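Local coordinates for putative flagellar motor switch protein FliN (Thermotoga maritima, PDB 1O6A) that probably forms part of the flagellar motor switch complex, the C-ring assembly that sets the direction in which the flagellum turns, at residues V25-T30 with L48-G53; I65-V70 with I81-S86; L21-E26 with I58-K63. One frame throughout, in Å; residues are numbered along the deposited sequence. Where two conformers were deposited one is given.

How the contacts relate
Contacts 3 and 2 pair the four strands of one antiparallel sheet, 20-33 with 56-60 and 63-73 with 76-84; strand 56-60 also bonds to strand 63-73, which links the two contacts. Contact 3 is the most central, its centre about 5 Å from that of the chain; regular backbone bonds and branched apolar residues carry it. Contact 2 is only partly buried, has a bulge, and bears an arginine-glutamate bridge on one face. Contact 1 is also buried, its centre about 10 Å from that of the chain, where strand 20-33 bends; one aspartate binds the opposing backbone through both its N-H and its carboxylate. It shares Val25 and Glu26 with contact 3, and all three contacts touch the second subunit.

Contact 1. Residues V25-T30 with L48-G53; sequences VELGRT and LDKLTG
Asp49 holds the backbone of Arg29 twice: its OD1 accepts from Arg29 N at 3.0 Å, and its own N donates to Arg29 O at 2.9 Å. The first bond is nearly straight, yet the N-H meets the carboxylate from above its plane. Asp49 CG sits in the crowded position between N and carbonyl carbon (chi1 66°), which brings the carboxylate over to Arg29. The side chain of Arg29 goes the other way, extended from CG to NE, and takes Glu26 side-on: NE to OE1 is 2.8 Å and NH2 to OE2 is 2.9 Å. Both carboxylate oxygens use syn lone pairs. This bridge spans the corner that strand 20-33 turns at Leu27, while strand 45-51 turns its own corner at Asp49. The same bent strand pairs antiparallel with a strand of the second subunit, consistent with the intertwined dimer of FliN C-terminal domains. At Gly28 the backbones come so close that a CB would lie 3.0 Å from Leu48 CB, and the glycine's backbone angles would jam it against Leu27 O as well. Leu48 supplies the apolar packing. Its CD1 meets Leu27 CD2 at 3.8 Å, the two chains crossing at about a right angle, and its CD2 covers the carbonyl carbons of Gly28 and Arg29 and reaches Thr30 CG2 at 4.1 Å. Lys50 runs past Leu27 to a salt bridge with Asp57.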
ATOM      1  N   VAL A  25      -0.394  -3.544   0.494  1.00 14.84           N
ATOM      2  CA  VAL A  25       0.468  -3.623  -0.641  1.00 15.33           C
ATOM      3  C   VAL A  25       0.512  -2.217  -1.235  1.00 12.68           C
ATOM      4  O   VAL A  25      -0.530  -1.578  -1.502  1.00 16.29           O
ATOM      5  CB  VAL A  25      -0.048  -4.619  -1.642  1.00 13.66           C
ATOM      6  CG1 VAL A  25       0.781  -4.613  -2.916  1.00 14.62           C
ATOM      7  CG2 VAL A  25      -0.109  -6.042  -1.023  1.00 19.02           C
ATOM      8  N   GLU A  26       1.729  -1.711  -1.382  1.00 12.76           N
ATOM      9  CA  GLU A  26       1.967  -0.322  -1.809  1.00 13.06           C
ATOM     10  C   GLU A  26       2.603  -0.295  -3.177  1.00 13.37           C
ATOM     11  O   GLU A  26       3.540  -1.040  -3.489  1.00 14.58           O
ATOM     12  CB  GLU A  26       2.927   0.386  -0.856  1.00 12.93           C
ATOM     13  CG  GLU A  26       2.385   0.607   0.531  1.00 17.55           C
ATOM     14  CD  GLU A  26       3.282   1.460   1.401  1.00 24.21           C
ATOM     15  OE1 GLU A  26       4.302   1.986   0.903  1.00 23.11           O
ATOM     16  OE2 GLU A  26       2.939   1.635   2.594  1.00 22.70           O
ATOM     17  N   LEU A  27       2.085   0.614  -3.993  1.00 13.60           N
ATOM     18  CA  LEU A  27       2.633   0.885  -5.316  0.60 16.81           C
ATOM     19  C   LEU A  27       3.780   1.873  -5.197  1.00 18.51           C
ATOM     20  O   LEU A  27       4.646   1.919  -6.037  1.00 23.30           O
ATOM     21  CB  LEU A  27       1.594   1.504  -6.237  0.60 16.27           C
ATOM     22  CG  LEU A  27       2.192   1.961  -7.587  0.60 18.22           C
ATOM     23  CD1 LEU A  27       2.799   0.770  -8.365  0.60 20.87           C
ATOM     24  CD2 LEU A  27       1.160   2.661  -8.385  0.60 17.13           C
ATOM     25  N   GLY A  28       3.768   2.695  -4.162  1.00 15.04           N
ATOM     26  CA  GLY A  28       4.820   3.669  -3.995  1.00 14.05           C
ATOM     27  C   GLY A  28       4.398   4.792  -3.079  1.00 13.95           C
ATOM     28  O   GLY A  28       3.231   4.871  -2.648  1.00 13.17           O
ATOM     29  N   ARG A  29       5.373   5.648  -2.803  1.00 11.84           N
ATOM     30  CA  ARG A  29       5.197   6.806  -1.929  1.00 12.10           C
ATOM     31  C   ARG A  29       5.784   8.068  -2.508  1.00 13.63           C
ATOM     32  O   ARG A  29       6.633   8.035  -3.385  1.00 15.56           O
ATOM     33  CB  ARG A  29       5.917   6.538  -0.599  1.00 14.94           C
ATOM     34  CG  ARG A  29       5.480   5.302   0.132  1.00 20.33           C
ATOM     35  CD  ARG A  29       6.102   5.217   1.527  1.00 17.12           C
ATOM     36  NE  ARG A  29       5.547   4.070   2.250  1.00 20.98           N
ATOM     37  CZ  ARG A  29       5.741   3.830   3.533  1.00 30.81           C
ATOM     38  NH1 ARG A  29       6.464   4.651   4.271  1.00 22.56           N
ATOM     39  NH2 ARG A  29       5.184   2.774   4.098  1.00 31.51           N
ATOM     40  N   THR A  30       5.314   9.203  -2.001  1.00 12.45           N
ATOM     41  CA  THR A  30       5.952  10.483  -2.218  1.00 12.84           C
ATOM     42  C   THR A  30       5.577  11.400  -1.067  1.00 11.89           C
ATOM     43  O   THR A  30       5.018  10.948  -0.077  1.00 14.16           O
ATOM     44  CB  THR A  30       5.593  11.071  -3.611  1.00 15.57           C
ATOM     45  OG1 THR A  30       6.342  12.269  -3.853  1.00 15.50           O
ATOM     46  CG2 THR A  30       4.143  11.463  -3.722  1.00 15.91           C
ATOM     47  N   LEU A  48       5.415   8.851  -8.105  1.00 12.32           N
ATOM     48  CA  LEU A  48       5.877   8.122  -6.953  1.00 11.88           C
ATOM     49  C   LEU A  48       7.368   7.721  -7.066  1.00 15.39           C
ATOM     50  O   LEU A  48       7.984   7.785  -8.134  1.00 13.37           O
ATOM     51  CB  LEU A  48       5.034   6.871  -6.785  1.00 13.44           C
ATOM     52  CG  LEU A  48       3.531   7.072  -6.670  1.00 14.42           C
ATOM     53  CD1 LEU A  48       2.854   5.678  -6.807  1.00 15.82           C
ATOM     54  CD2 LEU A  48       3.206   7.780  -5.386  1.00 13.41           C
ATOM     55  N   ASP A  49       7.918   7.323  -5.934  1.00 12.96           N
ATOM     56  CA  ASP A  49       9.309   6.990  -5.797  1.00 15.53           C
ATOM     57  C   ASP A  49       9.666   5.616  -6.325  1.00 20.36           C
ATOM     58  O   ASP A  49      10.809   5.260  -6.308  1.00 30.11           O
ATOM     59  CB  ASP A  49       9.771   7.159  -4.317  1.00 16.43           C
ATOM     60  CG  ASP A  49       9.096   6.147  -3.291  1.00 30.68           C
ATOM     61  OD1 ASP A  49       8.254   5.238  -3.619  1.00 24.68           O
ATOM     62  OD2 ASP A  49       9.399   6.223  -2.054  1.00 35.34           O
ATOM     63  N   LYS A  50       8.725   4.919  -6.904  1.00 16.88           N
ATOM     64  CA  LYS A  50       8.960   3.585  -7.456  1.00 13.23           C
ATOM     65  C   LYS A  50       9.252   3.618  -8.970  1.00 14.16           C
ATOM     66  O   LYS A  50       8.616   4.336  -9.728  1.00 13.00           O
ATOM     67  CB  LYS A  50       7.744   2.725  -7.145  1.00 14.07           C
ATOM     68  CG  LYS A  50       7.999   1.191  -7.411  1.00 20.67           C
ATOM     69  CD  LYS A  50       6.831   0.275  -7.004  1.00 31.58           C
ATOM     70  CE  LYS A  50       6.694   0.180  -5.465  1.00 30.75           C
ATOM     71  NZ  LYS A  50       7.907  -0.333  -4.816  1.00 20.69           N
ATOM     72  N   LEU A  51      10.257   2.854  -9.389  1.00 11.79           N
ATOM     73  CA  LEU A  51      10.671   2.796 -10.764  1.00 12.09           C
ATOM     74  C   LEU A  51      10.038   1.624 -11.483  1.00 12.64           C
ATOM     75  O   LEU A  51       9.814   0.569 -10.909  1.00 15.42           O
ATOM     76  CB  LEU A  51      12.221   2.695 -10.889  1.00 12.86           C
ATOM     77  CG  LEU A  51      13.017   3.815 -10.197  1.00 17.21           C
ATOM     78  CD1 LEU A  51      14.482   3.450  -9.968  1.00 16.60           C
ATOM     79  CD2 LEU A  51      12.916   5.101 -10.926  1.00 19.46           C
ATOM     80  N   THR A  52       9.853   1.785 -12.791  1.00 15.21           N
ATOM     81  CA  THR A  52       9.412   0.662 -13.601  1.00 17.00           C
ATOM     82  C   THR A  52      10.550  -0.366 -13.569  1.00 18.14           C
ATOM     83  O   THR A  52      11.769  -0.057 -13.620  1.00 19.38           O
ATOM     84  CB  THR A  52       9.052   1.051 -15.044  1.00 14.88           C
ATOM     85  OG1 THR A  52      10.148   1.731 -15.646  1.00 18.42           O
ATOM     86  CG2 THR A  52       7.895   2.031 -15.068  1.00 25.39           C
ATOM     87  N   GLY A  53      10.153  -1.602 -13.455  1.00 17.66           N
ATOM     88  CA  GLY A  53      11.115  -2.649 -13.231  1.00 15.62           C
ATOM     89  C   GLY A  53      11.202  -3.065 -11.776  1.00 14.83           C
ATOM     90  O   GLY A  53      11.798  -4.096 -11.497  1.00 14.96           O
TER

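Contact 2. Residues I65-V70 with I81-S86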
ATOM      1  N   ILE A  65       8.034  -6.701   4.716  1.00 14.27           N
ATOM      2  CA  ILE A  65       8.610  -8.053   4.817  1.00 15.64           C
ATOM      3  C   ILE A  65       8.817  -8.725   3.468  1.00 16.50           C
ATOM      4  O   ILE A  65       9.505  -9.744   3.380  1.00 17.69           O
ATOM      5  CB  ILE A  65       7.795  -8.963   5.717  1.00 19.06           C
ATOM      6  CG1 ILE A  65       6.413  -9.179   5.178  1.00 19.01           C
ATOM      7  CG2 ILE A  65       7.715  -8.457   7.192  1.00 21.35           C
ATOM      8  CD1 ILE A  65       5.980 -10.591   5.405  1.00 32.53           C
ATOM      9  N   ALA A  66       8.226  -8.170   2.426  1.00 13.63           N
ATOM     10  CA  ALA A  66       8.239  -8.808   1.118  1.00 13.98           C
ATOM     11  C   ALA A  66       7.967  -7.814   0.004  1.00 15.13           C
ATOM     12  O   ALA A  66       7.547  -6.677   0.246  1.00 13.53           O
ATOM     13  CB  ALA A  66       7.224  -9.934   1.084  1.00 15.76           C
ATOM     14  N   ARG A  67       8.279  -8.229  -1.210  1.00 12.77           N
ATOM     15  CA  ARG A  67       7.905  -7.478  -2.418  1.00 14.81           C
ATOM     16  C   ARG A  67       7.368  -8.462  -3.436  1.00 14.69           C
ATOM     17  O   ARG A  67       7.574  -9.693  -3.291  1.00 13.71           O
ATOM     18  CB  ARG A  67       9.112  -6.692  -2.941  1.00 16.05           C
ATOM     19  CG  ARG A  67       9.659  -5.665  -1.935  1.00 19.50           C
ATOM     20  CD  ARG A  67      10.491  -4.430  -2.547  1.00 17.88           C
ATOM     21  NE  ARG A  67      11.605  -4.949  -3.292  1.00 29.47           N
ATOM     22  CZ  ARG A  67      12.384  -4.219  -4.083  1.00 31.80           C
ATOM     23  NH1 ARG A  67      12.170  -2.935  -4.199  1.00 24.44           N
ATOM     24  NH2 ARG A  67      13.356  -4.797  -4.775  1.00 30.20           N
ATOM     25  N   GLY A  68       6.617  -7.981  -4.414  1.00 12.88           N
ATOM     26  CA  GLY A  68       6.042  -8.866  -5.382  1.00 14.53           C
ATOM     27  C   GLY A  68       5.516  -8.219  -6.626  1.00 13.93           C
ATOM     28  O   GLY A  68       5.721  -7.033  -6.893  1.00 15.03           O
ATOM     29  N   GLU A  69       4.849  -9.032  -7.413  1.00 15.08           N
ATOM     30  CA  GLU A  69       4.271  -8.599  -8.679  1.00 15.93           C
ATOM     31  C   GLU A  69       2.754  -8.780  -8.651  1.00 15.94           C
ATOM     32  O   GLU A  69       2.213  -9.683  -8.027  1.00 13.59           O
ATOM     33  CB  GLU A  69       4.929  -9.336  -9.849  1.00 19.06           C
ATOM     34  CG  GLU A  69       4.770 -10.835  -9.834  1.00 17.69           C
ATOM     35  CD  GLU A  69       5.526 -11.554 -10.964  1.00 17.90           C
ATOM     36  OE1 GLU A  69       5.932 -10.878 -11.940  1.00 20.32           O
ATOM     37  OE2 GLU A  69       5.683 -12.792 -10.878  1.00 19.66           O
ATOM     38  N   VAL A  70       2.057  -7.850  -9.286  1.00 15.62           N
ATOM     39  CA  VAL A  70       0.596  -7.805  -9.281  1.00 15.18           C
ATOM     40  C   VAL A  70       0.029  -8.886 -10.184  1.00 19.17           C
ATOM     41  O   VAL A  70       0.515  -9.092 -11.296  1.00 16.26           O
ATOM     42  CB  VAL A  70       0.091  -6.377  -9.724  1.00 15.30           C
ATOM     43  CG1 VAL A  70      -1.414  -6.294  -9.589  1.00 19.03           C
ATOM     44  CG2 VAL A  70       0.734  -5.336  -8.888  1.00 20.37           C
ATOM     45  N   ILE A  81       4.471 -13.195  -4.379  1.00 15.64           N
ATOM     46  CA  ILE A  81       5.712 -12.833  -3.694  0.50 14.87           C
ATOM     47  C   ILE A  81       6.922 -13.170  -4.588  1.00 14.51           C
ATOM     48  O   ILE A  81       7.083 -14.316  -5.037  1.00 15.27           O
ATOM     49  CB  ILE A  81       5.785 -13.558  -2.325  0.50 13.26           C
ATOM     50  CG1 ILE A  81       4.788 -12.913  -1.356  0.50 17.12           C
ATOM     51  CG2 ILE A  81       7.195 -13.550  -1.747  0.50 15.52           C
ATOM     52  CD1 ILE A  81       4.530 -13.718  -0.109  0.50 16.02           C
ATOM     53  N   THR A  82       7.770 -12.175  -4.808  1.00 14.37           N
ATOM     54  CA  THR A  82       9.020 -12.332  -5.547  1.00 14.66           C
ATOM     55  C   THR A  82      10.261 -12.174  -4.660  1.00 17.75           C
ATOM     56  O   THR A  82      11.332 -12.584  -5.042  1.00 16.03           O
ATOM     57  CB  THR A  82       9.109 -11.374  -6.701  1.00 15.55           C
ATOM     58  OG1 THR A  82       9.035 -10.004  -6.250  1.00 15.75           O
ATOM     59  CG2 THR A  82       7.933 -11.567  -7.684  1.00 19.11           C
ATOM     60  N   GLU A  83      10.128 -11.510  -3.516  1.00 13.16           N
ATOM     61  CA  GLU A  83      11.228 -11.304  -2.593  1.00 14.87           C
ATOM     62  C   GLU A  83      10.630 -11.391  -1.192  1.00 14.50           C
ATOM     63  O   GLU A  83       9.591 -10.819  -0.916  1.00 13.84           O
ATOM     64  CB  GLU A  83      11.898  -9.932  -2.754  1.00 16.31           C
ATOM     65  CG  GLU A  83      12.552  -9.666  -4.102  1.00 22.08           C
ATOM     66  CD  GLU A  83      12.965  -8.217  -4.258  1.00 32.42           C
ATOM     67  OE1 GLU A  83      13.322  -7.576  -3.240  1.00 28.08           O
ATOM     68  OE2 GLU A  83      12.887  -7.701  -5.387  1.00 28.77           O
ATOM     69  N   ILE A  84      11.267 -12.106  -0.305  1.00 14.67           N
ATOM     70  CA  ILE A  84      10.760 -12.112   1.089  1.00 14.38           C
ATOM     71  C   ILE A  84      11.875 -12.360   2.085  1.00 18.19           C
ATOM     72  O   ILE A  84      12.810 -13.044   1.775  1.00 16.18           O
ATOM     73  CB  ILE A  84       9.600 -13.110   1.207  1.00 14.09           C
ATOM     74  CG1 ILE A  84       8.864 -12.957   2.541  1.00 17.23           C
ATOM     75  CG2 ILE A  84      10.093 -14.571   0.977  1.00 19.39           C
ATOM     76  CD1 ILE A  84       7.529 -13.660   2.549  1.00 19.10           C
ATOM     77  N   VAL A  85      11.777 -11.777   3.288  1.00 15.82           N
ATOM     78  CA  VAL A  85      12.753 -12.059   4.335  1.00 18.04           C
ATOM     79  C   VAL A  85      12.486 -13.433   4.923  1.00 18.71           C
ATOM     80  O   VAL A  85      11.401 -14.015   4.738  1.00 16.72           O
ATOM     81  CB  VAL A  85      12.744 -10.985   5.421  1.00 15.23           C
ATOM     82  CG1 VAL A  85      13.091  -9.603   4.877  1.00 19.74           C
ATOM     83  CG2 VAL A  85      11.422 -10.935   6.131  1.00 17.81           C
ATOM     84  N   SER A  86      13.466 -13.969   5.641  1.00 18.58           N
ATOM     85  CA  SER A  86      13.309 -15.286   6.277  1.00 19.67           C
ATOM     86  C   SER A  86      12.174 -15.264   7.315  1.00 19.18           C
ATOM     87  O   SER A  86      11.842 -14.198   7.859  1.00 19.62           O
ATOM     88  CB  SER A  86      14.598 -15.733   6.951  1.00 20.96           C
ATOM     89  OG  SER A  86      14.816 -14.974   8.129  1.00 22.81           O
TER
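Strands 63-73 and 76-84 form an antiparallel beta hairpin, and a classic beta bulge interrupts their register where Thr82 and Glu83 both face Arg67. At the near end Ile65 O takes the N-H of Val85 at 3.1 Å, almost along the C=O axis, while Ile65 CB packs on Val85 CG2. Ala66 pairs with Ile84 without backbone bonds between them, and Ala66 CB rests on Ile84 CG1 at 3.7 Å; both side chains share one face of the sheet, where Arg90 of helix 87-94 also packs on Ile84. Arg67 carries most of the polar chemistry. Its N donates to Glu83 O at 2.9 Å, and its O accepts two backbone bonds, from Thr82 N at 2.9 Å on a lone pair in the carbonyl plane, and from Glu83 N, which stands above that plane. On the face opposite Ala66, the Arg67 and Glu83 chains run side by side. A bend at chi3 (-58°) turns the guanidinium so that NE reaches Glu83 OE1 at 3.1 Å and NH2 reaches OE2 at 3.0 Å. The grip is skewed, with the two planes 65° apart: OE2 offers its syn lone pair, but OE1 is met from above the carboxylate. Beyond the bulge Gly68 pairs with Ile81 so closely that a CB would press on Ile81 CA. Glu69 sends its carboxylate to Arg80 in a salt bridge, and on the way its CG passes Thr82 CG2 at 3.9 Å, crossing at about a right angle.

Contact 3. Residues L21-E26 with I58-K63; sequences LKVTVE and ILVNGK
Val23, Val25, Ile58 and Val60 line one face of this antiparallel strand pair, and Thr24 and Leu59 share the other. Val23 and Val60, a non-hydrogen-bonded pair, lie side by side; with CG1 anti to the backbone N in both, their CG2 methyls come 4.1 Å apart, and Leu21 CD1 joins at Val60 CG1. Leu59 N meets Thr24 O almost along its C=O axis at 2.8 Å. Thr24 OG1 takes the crowded position between N and carbonyl carbon (chi1 57°), which sets it 3.2 Å from Leu59 CB and 2.8 Å from water 1. That water donates to Lys22 O and accepts from Gly62 N, tying the strand to the type I' turn of Val60-Lys63. There Asn61 CG is anti to the carbonyl carbon (chi1 -67°), and OD1 accepts from Lys22 N at 3.0 Å, extending the pairing by one side chain. Leu59 CD1 packs on Glu26 CG and CD. An alanine at Glu26, without CG, CD and carboxylate, would probably loosen packing on Leu59 and leave the Arg29 guanidinium less firmly placed. With Leu94 over Leu21 and Val60, and Val79 over Val25 and Ile58, the aliphatic face suits burial; opposite, water and Arg29 satisfy the Thr24 hydroxyl and Glu26 carboxylate.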
ATOM      1  N   LEU A  21      -3.283 -10.334  11.188  1.00 13.98           N
ATOM      2  CA  LEU A  21      -2.329  -9.305  10.905  1.00 15.94           C
ATOM      3  C   LEU A  21      -2.815  -8.564   9.697  1.00 16.47           C
ATOM      4  O   LEU A  21      -3.420  -9.152   8.788  1.00 16.04           O
ATOM      5  CB  LEU A  21      -0.958  -9.919  10.614  1.00 17.62           C
ATOM      6  CG  LEU A  21      -0.293 -10.662  11.774  1.00 17.99           C
ATOM      7  CD1 LEU A  21       1.030 -11.200  11.312  1.00 18.52           C
ATOM      8  CD2 LEU A  21      -0.102  -9.732  12.904  1.00 20.97           C
ATOM      9  N   LYS A  22      -2.555  -7.262   9.696  1.00 16.10           N
ATOM     10  CA  LYS A  22      -2.948  -6.401   8.590  1.00 17.10           C
ATOM     11  C   LYS A  22      -1.876  -6.339   7.511  1.00 16.79           C
ATOM     12  O   LYS A  22      -0.753  -5.931   7.777  1.00 14.59           O
ATOM     13  CB  LYS A  22      -3.210  -4.996   9.114  1.00 19.13           C
ATOM     14  CG  LYS A  22      -3.842  -4.064   8.094  1.00 30.83           C
ATOM     15  CD  LYS A  22      -5.351  -4.341   7.981  1.00 47.07           C
ATOM     16  CE  LYS A  22      -5.756  -4.678   6.546  1.00 44.03           C
ATOM     17  NZ  LYS A  22      -7.234  -4.838   6.439  1.00 46.68           N
ATOM     18  N   VAL A  23      -2.242  -6.703   6.285  1.00 14.44           N
ATOM     19  CA  VAL A  23      -1.323  -6.697   5.168  1.00 14.23           C
ATOM     20  C   VAL A  23      -1.748  -5.586   4.218  1.00 16.80           C
ATOM     21  O   VAL A  23      -2.932  -5.437   3.916  1.00 18.51           O
ATOM     22  CB  VAL A  23      -1.342  -8.056   4.456  1.00 17.89           C
ATOM     23  CG1 VAL A  23      -0.379  -8.079   3.287  1.00 19.23           C
ATOM     24  CG2 VAL A  23      -1.037  -9.160   5.440  1.00 21.56           C
ATOM     25  N   THR A  24      -0.778  -4.778   3.808  1.00 15.23           N
ATOM     26  CA  THR A  24      -0.966  -3.671   2.859  0.60 15.87           C
ATOM     27  C   THR A  24       0.029  -3.840   1.725  1.00 16.43           C
ATOM     28  O   THR A  24       1.181  -4.229   1.963  1.00 16.35           O
ATOM     29  CB  THR A  24      -0.745  -2.294   3.560  0.60 16.43           C
ATOM     30  OG1 THR A  24       0.562  -2.235   4.150  0.60 13.57           O
ATOM     31  CG2 THR A  24      -1.675  -2.072   4.732  0.60 19.40           C
ATOM     32  N   VAL A  25      -0.394  -3.544   0.494  1.00 14.84           N
ATOM     33  CA  VAL A  25       0.468  -3.623  -0.641  1.00 15.33           C
ATOM     34  C   VAL A  25       0.512  -2.217  -1.235  1.00 12.68           C
ATOM     35  O   VAL A  25      -0.530  -1.578  -1.502  1.00 16.29           O
ATOM     36  CB  VAL A  25      -0.048  -4.619  -1.642  1.00 13.66           C
ATOM     37  CG1 VAL A  25       0.781  -4.613  -2.916  1.00 14.62           C
ATOM     38  CG2 VAL A  25      -0.109  -6.042  -1.023  1.00 19.02           C
ATOM     39  N   GLU A  26       1.729  -1.711  -1.382  1.00 12.76           N
ATOM     40  CA  GLU A  26       1.967  -0.322  -1.809  1.00 13.06           C
ATOM     41  C   GLU A  26       2.603  -0.295  -3.177  1.00 13.37           C
ATOM     42  O   GLU A  26       3.540  -1.040  -3.489  1.00 14.58           O
ATOM     43  CB  GLU A  26       2.927   0.386  -0.856  1.00 12.93           C
ATOM     44  CG  GLU A  26       2.385   0.607   0.531  1.00 17.55           C
ATOM     45  CD  GLU A  26       3.282   1.460   1.401  1.00 24.21           C
ATOM     46  OE1 GLU A  26       4.302   1.986   0.903  1.00 23.11           O
ATOM     47  OE2 GLU A  26       2.939   1.635   2.594  1.00 22.70           O
ATOM     48  N   ILE A  58       5.140  -5.100   0.170  1.00 14.62           N
ATOM     49  CA  ILE A  58       4.157  -5.821   0.964  1.00 12.15           C
ATOM     50  C   ILE A  58       4.501  -5.629   2.415  1.00 12.31           C
ATOM     51  O   ILE A  58       5.579  -6.019   2.835  1.00 13.15           O
ATOM     52  CB  ILE A  58       4.208  -7.325   0.639  1.00 12.93           C
ATOM     53  CG1 ILE A  58       3.940  -7.558  -0.853  1.00 15.38           C
ATOM     54  CG2 ILE A  58       3.222  -8.095   1.499  1.00 15.02           C
ATOM     55  CD1 ILE A  58       4.435  -8.878  -1.317  1.00 20.28           C
ATOM     56  N   LEU A  59       3.619  -4.942   3.138  1.00 12.11           N
ATOM     57  CA  LEU A  59       3.848  -4.581   4.537  1.00 14.66           C
ATOM     58  C   LEU A  59       2.884  -5.363   5.423  1.00 15.39           C
ATOM     59  O   LEU A  59       1.714  -5.555   5.070  1.00 17.69           O
ATOM     60  CB  LEU A  59       3.635  -3.091   4.752  1.00 14.53           C
ATOM     61  CG  LEU A  59       4.692  -2.218   4.060  1.00 19.68           C
ATOM     62  CD1 LEU A  59       4.336  -1.982   2.604  1.00 23.27           C
ATOM     63  CD2 LEU A  59       4.878  -0.924   4.814  1.00 25.14           C
ATOM     64  N   VAL A  60       3.371  -5.756   6.590  1.00 15.69           N
ATOM     65  CA  VAL A  60       2.558  -6.459   7.552  1.00 14.31           C
ATOM     66  C   VAL A  60       2.647  -5.641   8.816  1.00 16.19           C
ATOM     67  O   VAL A  60       3.745  -5.354   9.285  1.00 16.43           O
ATOM     68  CB  VAL A  60       2.995  -7.926   7.720  1.00 16.91           C
ATOM     69  CG1 VAL A  60       2.099  -8.622   8.766  1.00 21.79           C
ATOM     70  CG2 VAL A  60       2.872  -8.659   6.417  1.00 18.90           C
ATOM     71  N   ASN A  61       1.488  -5.201   9.331  1.00 15.88           N
ATOM     72  CA  ASN A  61       1.437  -4.216  10.401  1.00 19.96           C
ATOM     73  C   ASN A  61       2.479  -3.115  10.215  1.00 19.11           C
ATOM     74  O   ASN A  61       3.192  -2.761  11.146  1.00 19.11           O
ATOM     75  CB  ASN A  61       1.606  -4.895  11.769  1.00 19.96           C
ATOM     76  CG  ASN A  61       0.450  -5.786  12.139  1.00 26.66           C
ATOM     77  OD1 ASN A  61      -0.559  -5.862  11.451  1.00 25.33           O
ATOM     78  ND2 ASN A  61       0.596  -6.475  13.263  1.00 25.47           N
ATOM     79  N   GLY A  62       2.592  -2.596   8.998  1.00 20.19           N
ATOM     80  CA  GLY A  62       3.480  -1.470   8.728  1.00 19.53           C
ATOM     81  C   GLY A  62       4.945  -1.791   8.499  1.00 19.60           C
ATOM     82  O   GLY A  62       5.728  -0.889   8.289  1.00 20.73           O
ATOM     83  N   LYS A  63       5.321  -3.065   8.546  1.00 18.61           N
ATOM     84  CA  LYS A  63       6.722  -3.482   8.381  1.00 17.93           C
ATOM     85  C   LYS A  63       6.895  -4.130   7.012  1.00 15.93           C
ATOM     86  O   LYS A  63       6.118  -4.974   6.636  1.00 13.13           O
ATOM     87  CB  LYS A  63       7.098  -4.512   9.466  1.00 19.00           C
ATOM     88  CG  LYS A  63       6.940  -4.003  10.893  1.00 24.25           C
ATOM     89  CD  LYS A  63       8.016  -2.996  11.277  1.00 28.80           C
ATOM     90  CE  LYS A  63       7.792  -2.504  12.737  1.00 43.06           C
ATOM     91  NZ  LYS A  63       8.633  -1.304  13.089  1.00 46.18           N
TER
HETATM   92  O   HOH W   1       0.496  -3.197   6.816  1.00 27.48           O